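Local coordinates for Lmo2445 protein (Listeria monocytogenes EGD-e, PDB 5HZL) that is of unknown function but, as a secreted internalin-like leucine-rich-repeat protein that binds calcium, may take part in contacts with other molecules outside the bacterium, at residues 215-229 / 254-268. Numbering follows the deposited sequence.
Sequences GENLKVFVPFIYQAL and YPTYDGSYMYTIETA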
loop_
_atom_site.group_PDB
_atom_site.type_symbol
_atom_site.label_atom_id
_atom_site.label_comp_id
_atom_site.label_asym_id
_atom_site.label_seq_id
_atom_site.Cartn_x
_atom_site.Cartn_y
_atom_site.Cartn_z
ATOM N N GLY A 215 1.712 -8.554 -38.103
ATOM C CA GLY A 215 2.861 -7.935 -38.768
ATOM C C GLY A 215 3.486 -6.792 -37.973
ATOM O O GLY A 215 4.699 -6.597 -38.018
ATOM N N GLU A 216 2.662 -6.026 -37.254
ATOM C CA GLU A 216 3.149 -4.912 -36.423
ATOM C C GLU A 216 3.845 -5.460 -35.182
ATOM O O GLU A 216 3.665 -6.629 -34.831
ATOM C CB GLU A 216 1.979 -4.044 -35.900
ATOM C CG GLU A 216 1.065 -3.363 -36.921
ATOM C CD GLU A 216 -0.108 -2.609 -36.266
ATOM O OE1 GLU A 216 -0.217 -2.583 -35.018
ATOM O OE2 GLU A 216 -0.944 -2.036 -37.005
ATOM N N ASN A 217 4.646 -4.633 -34.516
ATOM C CA ASN A 217 5.253 -5.084 -33.269
ATOM C C ASN A 217 5.063 -4.078 -32.109
ATOM O O ASN A 217 5.380 -2.902 -32.190
ATOM C CB ASN A 217 6.629 -5.782 -33.410
ATOM C CG ASN A 217 7.682 -4.945 -34.054
ATOM O OD1 ASN A 217 7.583 -3.732 -34.099
ATOM N ND2 ASN A 217 8.734 -5.597 -34.528
ATOM N N LEU A 218 4.504 -4.632 -31.042
ATOM C CA LEU A 218 4.094 -3.956 -29.812
ATOM C C LEU A 218 5.098 -3.121 -29.005
ATOM O O LEU A 218 6.175 -3.606 -28.654
ATOM C CB LEU A 218 3.572 -5.051 -28.878
ATOM C CG LEU A 218 2.810 -4.662 -27.627
ATOM C CD1 LEU A 218 1.460 -4.089 -28.026
ATOM C CD2 LEU A 218 2.645 -5.892 -26.752
ATOM N N LYS A 219 4.693 -1.888 -28.673
ATOM C CA LYS A 219 5.498 -0.954 -27.882
ATOM C C LYS A 219 4.805 -0.718 -26.551
ATOM O O LYS A 219 3.745 -0.100 -26.504
ATOM C CB LYS A 219 5.696 0.359 -28.631
ATOM C CG LYS A 219 6.400 0.115 -29.946
ATOM C CD LYS A 219 6.851 1.350 -30.703
ATOM C CE LYS A 219 7.589 0.864 -31.951
ATOM N NZ LYS A 219 8.215 1.916 -32.792
ATOM N N VAL A 220 5.425 -1.194 -25.474
ATOM C CA VAL A 220 4.870 -1.080 -24.113
ATOM C C VAL A 220 5.614 -0.070 -23.224
ATOM O O VAL A 220 6.810 0.153 -23.421
ATOM C CB VAL A 220 4.873 -2.464 -23.433
ATOM C CG1 VAL A 220 3.975 -3.416 -24.207
ATOM C CG2 VAL A 220 6.283 -3.049 -23.338
ATOM N N PHE A 221 4.903 0.507 -22.244
ATOM C CA PHE A 221 5.447 1.520 -21.294
ATOM C C PHE A 221 5.886 0.829 -20.015
ATOM O O PHE A 221 5.030 0.445 -19.210
ATOM C CB PHE A 221 4.375 2.586 -21.005
ATOM C CG PHE A 221 4.780 3.623 -19.995
ATOM C CD1 PHE A 221 5.709 4.599 -20.314
ATOM C CD2 PHE A 221 4.189 3.659 -18.733
ATOM C CE1 PHE A 221 6.071 5.568 -19.391
ATOM C CE2 PHE A 221 4.547 4.628 -17.806
ATOM C CZ PHE A 221 5.490 5.582 -18.135
ATOM N N VAL A 222 7.205 0.672 -19.825
ATOM C CA VAL A 222 7.740 -0.020 -18.650
ATOM C C VAL A 222 8.959 0.707 -18.078
ATOM O O VAL A 222 10.107 0.304 -18.325
ATOM C CB VAL A 222 8.145 -1.478 -18.999
ATOM C CG1 VAL A 222 8.360 -2.283 -17.708
ATOM C CG2 VAL A 222 7.081 -2.170 -19.850
ATOM N N PRO A 223 8.726 1.776 -17.297
ATOM C CA PRO A 223 9.827 2.541 -16.716
ATOM C C PRO A 223 10.814 1.754 -15.870
ATOM O O PRO A 223 11.991 2.103 -15.840
ATOM C CB PRO A 223 9.114 3.580 -15.859
ATOM C CG PRO A 223 7.839 3.797 -16.559
ATOM C CD PRO A 223 7.435 2.446 -17.065
ATOM N N PHE A 224 10.334 0.708 -15.204
ATOM C CA PHE A 224 11.177 -0.124 -14.346
ATOM C C PHE A 224 12.410 -0.667 -15.072
ATOM O O PHE A 224 13.507 -0.678 -14.509
ATOM C CB PHE A 224 10.354 -1.287 -13.760
ATOM C CG PHE A 224 11.151 -2.199 -12.862
ATOM C CD1 PHE A 224 11.820 -3.296 -13.386
ATOM C CD2 PHE A 224 11.245 -1.951 -11.494
ATOM C CE1 PHE A 224 12.564 -4.126 -12.568
ATOM C CE2 PHE A 224 11.986 -2.783 -10.673
ATOM C CZ PHE A 224 12.648 -3.869 -11.211
ATOM N N ILE A 225 12.220 -1.116 -16.313
ATOM C CA ILE A 225 13.314 -1.669 -17.122
ATOM C C ILE A 225 14.515 -0.724 -17.209
ATOM O O ILE A 225 15.663 -1.138 -17.053
ATOM C CB ILE A 225 12.831 -2.025 -18.552
ATOM C CG1 ILE A 225 11.844 -3.196 -18.492
ATOM C CG2 ILE A 225 13.999 -2.427 -19.450
ATOM C CD1 ILE A 225 11.195 -3.533 -19.819
ATOM N N TYR A 226 14.237 0.547 -17.434
ATOM C CA TYR A 226 15.285 1.534 -17.580
ATOM C C TYR A 226 15.812 2.059 -16.247
ATOM O O TYR A 226 17.010 2.234 -16.090
ATOM C CB TYR A 226 14.769 2.657 -18.471
ATOM C CG TYR A 226 14.306 2.154 -19.820
ATOM C CD1 TYR A 226 13.018 1.658 -19.992
ATOM C CD2 TYR A 226 15.153 2.179 -20.926
ATOM C CE1 TYR A 226 12.590 1.200 -21.225
ATOM C CE2 TYR A 226 14.730 1.730 -22.169
ATOM C CZ TYR A 226 13.449 1.240 -22.313
ATOM O OH TYR A 226 13.005 0.790 -23.531
ATOM N N GLN A 227 14.922 2.309 -15.297
ATOM C CA GLN A 227 15.301 2.807 -13.968
ATOM C C GLN A 227 16.195 1.823 -13.211
ATOM O O GLN A 227 17.058 2.236 -12.441
ATOM C CB GLN A 227 14.050 3.116 -13.160
ATOM C CG GLN A 227 13.240 4.261 -13.744
ATOM C CD GLN A 227 11.914 4.490 -13.038
ATOM O OE1 GLN A 227 11.244 3.556 -12.593
ATOM N NE2 GLN A 227 11.522 5.740 -12.953
ATOM N N ALA A 228 16.000 0.528 -13.448
ATOM C CA ALA A 228 16.807 -0.513 -12.806
ATOM C C ALA A 228 18.306 -0.259 -12.982
ATOM O O ALA A 228 19.099 -0.575 -12.094
ATOM C CB ALA A 228 16.444 -1.884 -13.363
ATOM N N LEU A 229 18.673 0.334 -14.122
ATOM C CA LEU A 229 20.069 0.658 -14.452
ATOM C C LEU A 229 20.730 1.621 -13.474
ATOM O O LEU A 229 21.947 1.629 -13.362
ATOM C CB LEU A 229 20.178 1.169 -15.888
ATOM C CG LEU A 229 19.732 0.135 -16.930
ATOM C CD1 LEU A 229 19.741 0.736 -18.326
ATOM C CD2 LEU A 229 20.584 -1.127 -16.865
ATOM N N TYR A 254 20.037 -6.365 -22.692
ATOM C CA TYR A 254 19.322 -5.395 -21.889
ATOM C C TYR A 254 19.392 -4.023 -22.600
ATOM O O TYR A 254 20.462 -3.628 -23.070
ATOM C CB TYR A 254 19.928 -5.352 -20.478
ATOM C CG TYR A 254 18.981 -4.836 -19.436
ATOM C CD1 TYR A 254 18.143 -5.721 -18.755
ATOM C CD2 TYR A 254 18.901 -3.481 -19.132
ATOM C CE1 TYR A 254 17.249 -5.273 -17.798
ATOM C CE2 TYR A 254 18.014 -3.015 -18.172
ATOM C CZ TYR A 254 17.182 -3.916 -17.504
ATOM O OH TYR A 254 16.290 -3.473 -16.538
ATOM N N PRO A 255 18.255 -3.307 -22.705
ATOM C CA PRO A 255 18.279 -2.007 -23.379
ATOM C C PRO A 255 19.016 -0.902 -22.623
ATOM O O PRO A 255 19.488 -1.103 -21.502
ATOM C CB PRO A 255 16.793 -1.657 -23.504
ATOM C CG PRO A 255 16.164 -2.343 -22.348
ATOM C CD PRO A 255 16.896 -3.644 -22.242
ATOM N N THR A 256 19.103 0.257 -23.265
ATOM C CA THR A 256 19.764 1.433 -22.712
ATOM C C THR A 256 18.784 2.608 -22.736
ATOM O O THR A 256 17.977 2.736 -23.661
ATOM C CB THR A 256 21.015 1.783 -23.539
ATOM O OG1 THR A 256 20.630 2.051 -24.884
ATOM C CG2 THR A 256 22.009 0.623 -23.555
ATOM N N TYR A 257 18.858 3.463 -21.725
ATOM C CA TYR A 257 17.974 4.619 -21.649
ATOM C C TYR A 257 18.513 5.807 -22.460
ATOM O O TYR A 257 19.706 6.138 -22.355
ATOM C CB TYR A 257 17.793 5.038 -20.194
ATOM C CG TYR A 257 16.850 6.202 -20.024
ATOM C CD1 TYR A 257 15.477 6.048 -20.274
ATOM C CD2 TYR A 257 17.304 7.452 -19.596
ATOM C CE1 TYR A 257 14.591 7.107 -20.121
ATOM C CE2 TYR A 257 16.419 8.516 -19.435
ATOM C CZ TYR A 257 15.062 8.335 -19.696
ATOM O OH TYR A 257 14.168 9.374 -19.547
ATOM N N ASP A 258 17.645 6.436 -23.267
ATOM C CA ASP A 258 18.031 7.625 -24.060
ATOM C C ASP A 258 16.923 8.689 -24.181
ATOM O O ASP A 258 17.037 9.584 -25.022
ATOM C CB ASP A 258 18.679 7.265 -25.441
ATOM C CG ASP A 258 17.755 6.475 -26.393
ATOM O OD1 ASP A 258 16.567 6.225 -26.102
ATOM O OD2 ASP A 258 18.241 6.092 -27.475
ATOM N N GLY A 259 15.876 8.616 -23.347
ATOM C CA GLY A 259 14.788 9.621 -23.403
ATOM C C GLY A 259 13.332 9.176 -23.304
ATOM O O GLY A 259 12.441 10.037 -23.219
ATOM N N SER A 260 13.070 7.861 -23.333
ATOM C CA SER A 260 11.683 7.344 -23.203
ATOM C C SER A 260 11.654 6.032 -22.430
ATOM O O SER A 260 12.682 5.348 -22.302
ATOM C CB SER A 260 11.030 7.101 -24.573
ATOM O OG SER A 260 11.568 5.958 -25.220
ATOM N N TYR A 261 10.474 5.673 -21.930
ATOM C CA TYR A 261 10.332 4.410 -21.201
ATOM C C TYR A 261 9.588 3.376 -22.033
ATOM O O TYR A 261 9.083 2.399 -21.495
ATOM C CB TYR A 261 9.666 4.594 -19.836
ATOM C CG TYR A 261 10.423 5.460 -18.853
ATOM C CD1 TYR A 261 11.716 5.142 -18.460
ATOM C CD2 TYR A 261 9.817 6.548 -18.248
ATOM C CE1 TYR A 261 12.411 5.918 -17.536
ATOM C CE2 TYR A 261 10.501 7.333 -17.311
ATOM C CZ TYR A 261 11.801 7.015 -16.952
ATOM O OH TYR A 261 12.462 7.804 -16.017
HETATM N N MSE A 262 9.535 3.576 -23.348
HETATM C CA MSE A 262 8.855 2.619 -24.214
HETATM C C MSE A 262 9.810 1.524 -24.587
HETATM O O MSE A 262 10.960 1.785 -24.884
HETATM C CB MSE A 262 8.325 3.250 -25.487
HETATM C CG MSE A 262 7.379 4.416 -25.195
HETATM SE SE MSE A 262 5.758 3.949 -24.161
HETATM C CE MSE A 262 4.866 2.768 -25.462
ATOM N N TYR A 263 9.336 0.282 -24.546
ATOM C CA TYR A 263 10.137 -0.888 -24.912
ATOM C C TYR A 263 9.372 -1.618 -26.017
ATOM O O TYR A 263 8.176 -1.896 -25.882
ATOM C CB TYR A 263 10.394 -1.800 -23.708
ATOM C CG TYR A 263 11.308 -2.939 -24.050
ATOM C CD1 TYR A 263 12.686 -2.761 -24.075
ATOM C CD2 TYR A 263 10.812 -4.194 -24.365
ATOM C CE1 TYR A 263 13.547 -3.806 -24.412
ATOM C CE2 TYR A 263 11.668 -5.246 -24.698
ATOM C CZ TYR A 263 13.033 -5.048 -24.721
ATOM O OH TYR A 263 13.874 -6.089 -25.045
ATOM N N THR A 264 10.059 -1.901 -27.117
ATOM C CA THR A 264 9.459 -2.584 -28.255
ATOM C C THR A 264 9.725 -4.071 -28.152
ATOM O O THR A 264 10.854 -4.464 -27.864
ATOM C CB THR A 264 10.069 -2.060 -29.570
ATOM O OG1 THR A 264 9.828 -0.659 -29.666
ATOM C CG2 THR A 264 9.459 -2.742 -30.795
ATOM N N ILE A 265 8.695 -4.889 -28.368
ATOM C CA ILE A 265 8.860 -6.344 -28.330
ATOM C C ILE A 265 8.477 -6.910 -29.699
ATOM O O ILE A 265 7.408 -6.609 -30.244
ATOM C CB ILE A 265 8.163 -7.019 -27.119
ATOM C CG1 ILE A 265 6.644 -6.986 -27.187
ATOM C CG2 ILE A 265 8.618 -6.347 -25.831
ATOM C CD1 ILE A 265 6.002 -7.560 -25.928
ATOM N N GLU A 266 9.392 -7.730 -30.224
ATOM C CA GLU A 266 9.303 -8.347 -31.552
ATOM C C GLU A 266 8.122 -9.297 -31.774
ATOM O O GLU A 266 8.299 -10.513 -31.784
ATOM C CB GLU A 266 10.611 -9.119 -31.835
ATOM C CG GLU A 266 11.938 -8.362 -31.735
ATOM C CD GLU A 266 12.161 -7.345 -32.841
ATOM O OE1 GLU A 266 11.246 -6.548 -33.142
ATOM O OE2 GLU A 266 13.282 -7.327 -33.400
ATOM N N THR A 267 6.929 -8.746 -31.969
ATOM C CA THR A 267 5.732 -9.566 -32.216
ATOM C C THR A 267 5.341 -9.624 -33.705
ATOM O O THR A 267 4.272 -10.129 -34.050
ATOM C CB THR A 267 4.528 -9.037 -31.418
ATOM O OG1 THR A 267 4.268 -7.683 -31.792
ATOM C CG2 THR A 267 4.796 -9.105 -29.930
ATOM N N ALA A 268 6.214 -9.128 -34.581
ATOM C CA ALA A 268 5.932 -9.108 -36.020
ATOM C C ALA A 268 5.822 -10.506 -36.629
ATOM O O ALA A 268 5.038 -10.714 -37.553
ATOM C CB ALA A 268 6.994 -8.294 -36.753
#
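In the C-terminal domain, whose sequence family belongs to the E-set clan of immunoglobulin-like folds, strands 219-221 and 262-264 pair as an antiparallel ribbon, and the short helix 223-227 packs on the loop leading into the second strand. V220 and Y263 form the hydrogen-bonded pair, Y263 N reaching V220 O at 2.8 Å; I265 N to L218 O and V222 N to Y261 O extend the ladder. Beyond it, T267 OG1 replaces a backbone acceptor and takes the N-H of L218, with L218 N 3.2 Å away. L218 packs on L277 and V296, V220 on F294, whereas K219 lies alongside T264 on the exposed face, where selenomethionine M262 sets SE at the edge of the F221 ring. P223 lays CB over one face of Y261, 3.9 Å from the ring centroid; the Y261 side chain lies about 4 Å from a bound calcium ion, beside the calcium ligand E163. Y226 runs its ring between S260 O on one face and I225 CG2 on the other. Tyrosine suits this buried place, its ring packing against P255, Y257 and Y261 while OH bonds weakly to M262 O. Backbone bonds thus fix the ribbon, and aromatic packing seats the helix.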